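Local coordinates for putative extracellular solute-binding protein (Bordetella bronchiseptica, PDB 4P56) that binds mandelate in the periplasm and probably delivers it to a TRAP transporter in the inner membrane, at residues A298-E301 with A302-R306. Sequence-based numbering, arbitrary orientation.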
loop_
_atom_site.group_PDB
_atom_site.type_symbol
_atom_site.label_atom_id
_atom_site.label_comp_id
_atom_site.label_asym_id
_atom_site.label_seq_id
_atom_site.Cartn_x
_atom_site.Cartn_y
_atom_site.Cartn_z
ATOM N N ALA A 298 -23.626 -4.601 11.939
ATOM C CA ALA A 298 -23.161 -4.873 13.306
ATOM C C ALA A 298 -21.648 -5.112 13.317
ATOM O O ALA A 298 -20.925 -4.603 14.176
ATOM C CB ALA A 298 -23.903 -6.073 13.907
ATOM N N LEU A 299 -21.163 -5.873 12.347
ATOM C CA LEU A 299 -19.729 -6.155 12.286
ATOM C C LEU A 299 -18.911 -4.898 12.028
ATOM O O LEU A 299 -17.888 -4.680 12.665
ATOM C CB LEU A 299 -19.454 -7.194 11.217
ATOM C CG LEU A 299 -17.996 -7.485 10.915
ATOM C CD1 LEU A 299 -17.254 -7.940 12.155
ATOM C CD2 LEU A 299 -17.957 -8.559 9.821
ATOM N N ILE A 300 -19.364 -4.087 11.080
ATOM C CA ILE A 300 -18.746 -2.808 10.791
ATOM C C ILE A 300 -18.687 -1.960 12.064
ATOM O O ILE A 300 -17.632 -1.442 12.422
ATOM C CB ILE A 300 -19.543 -2.059 9.690
ATOM C CG1 ILE A 300 -19.372 -2.755 8.321
ATOM C CG2 ILE A 300 -19.118 -0.589 9.589
ATOM C CD1 ILE A 300 -20.420 -2.319 7.290
ATOM N N GLU A 301 -19.803 -1.851 12.780
ATOM C CA GLU A 301 -19.818 -1.000 13.968
ATOM C C GLU A 301 -18.897 -1.528 15.059
ATOM O O GLU A 301 -18.227 -0.746 15.746
ATOM C CB GLU A 301 -21.248 -0.808 14.487
ATOM C CG GLU A 301 -22.021 0.203 13.656
ATOM C CD GLU A 301 -21.260 1.525 13.537
ATOM O OE1 GLU A 301 -20.877 2.083 14.597
ATOM O OE2 GLU A 301 -21.028 1.983 12.389
ATOM N N ALA A 302 -18.833 -2.851 15.199
ATOM C CA ALA A 302 -17.931 -3.456 16.165
ATOM C C ALA A 302 -16.482 -3.153 15.803
ATOM O O ALA A 302 -15.663 -2.873 16.684
ATOM C CB ALA A 302 -18.162 -4.949 16.242
ATOM N N VAL A 303 -16.162 -3.173 14.514
ATOM C CA VAL A 303 -14.801 -2.804 14.089
ATOM C C VAL A 303 -14.519 -1.312 14.286
ATOM O O VAL A 303 -13.428 -0.925 14.708
ATOM C CB VAL A 303 -14.501 -3.236 12.643
ATOM C CG1 VAL A 303 -13.102 -2.760 12.230
ATOM C CG2 VAL A 303 -14.587 -4.760 12.519
ATOM N N ARG A 304 -15.513 -0.478 14.023
ATOM C CA ARG A 304 -15.379 0.940 14.281
ATOM C C ARG A 304 -15.074 1.137 15.768
ATOM O O ARG A 304 -14.186 1.915 16.147
ATOM C CB ARG A 304 -16.657 1.692 13.869
ATOM C CG ARG A 304 -16.413 3.180 13.597
ATOM C CD ARG A 304 -17.677 3.921 13.187
ATOM N NE ARG A 304 -18.396 3.329 12.050
ATOM C CZ ARG A 304 -18.178 3.600 10.762
ATOM N NH1 ARG A 304 -18.928 3.019 9.833
ATOM N NH2 ARG A 304 -17.218 4.435 10.383
ATOM N N GLU A 305 -15.784 0.397 16.613
ATOM C CA GLU A 305 -15.666 0.614 18.032
ATOM C C GLU A 305 -14.257 0.206 18.491
ATOM O O GLU A 305 -13.665 0.872 19.348
ATOM C CB GLU A 305 -16.758 -0.140 18.780
ATOM C CG GLU A 305 -17.042 0.398 20.159
ATOM C CD GLU A 305 -15.981 -0.007 21.156
ATOM O OE1 GLU A 305 -15.329 -1.058 20.954
ATOM O OE2 GLU A 305 -15.789 0.733 22.144
ATOM N N ARG A 306 -13.710 -0.862 17.908
ATOM C CA ARG A 306 -12.397 -1.355 18.333
ATOM C C ARG A 306 -11.281 -0.456 17.857
ATOM O O ARG A 306 -10.192 -0.432 18.456
ATOM C CB ARG A 306 -12.131 -2.752 17.794
ATOM C CG ARG A 306 -13.104 -3.825 18.310
ATOM C CD ARG A 306 -12.799 -4.265 19.706
ATOM N NE ARG A 306 -13.591 -5.445 20.054
ATOM C CZ ARG A 306 -13.128 -6.695 20.116
ATOM N NH1 ARG A 306 -11.849 -6.963 19.885
ATOM N NH2 ARG A 306 -13.957 -7.695 20.432
#
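An i to i+3 salt bridge between Glu301 and Arg304 marks the exposed side of the amphipathic helix 297-307, in the chain just after the edge strand 291-294 of the six-stranded mixed sheet. Arg304 NE lies 3.0 Å from Glu301 OE2 with an N-H...O angle of 155°, so this bond carries the pair; Arg304 NH1 reaches the same oxygen at 3.5 Å, a weak second bond. OE2 is met on its syn side, yet NE stands 32° out of the carboxylate plane, while the carboxylate sits at the edge of the guanidinium, near its plane. Glu301 OE2 alone accepts both N-H groups, so the carboxylate engages through a single oxygen. Two bends bring the groups together: Glu301 turns back at chi2 (-53°), and Arg304, extended through CG and CD, folds at chi3. The Ile300 side chain lies beside that of Arg304, and its CG2 methyl approaches NH1 obliquely, at 3.6 Å. On the buried side, Leu299 CD1 touches Val303 CG2 at 4.2 Å, a loose apolar i to i+4 contact, and Val303 also packs against Phe109. Successive backbone bonds supply the frame, from Ala302 N to Ala298 O (2.9 Å) through Glu305 N to Glu301 O (2.8 Å). Glu305 OE2 forms a salt bridge with Lys308 NZ. Consecutive i+4 to i backbone bonds, an apolar pair inward and a charged pair outward are the signature of an amphipathic surface alpha-helix.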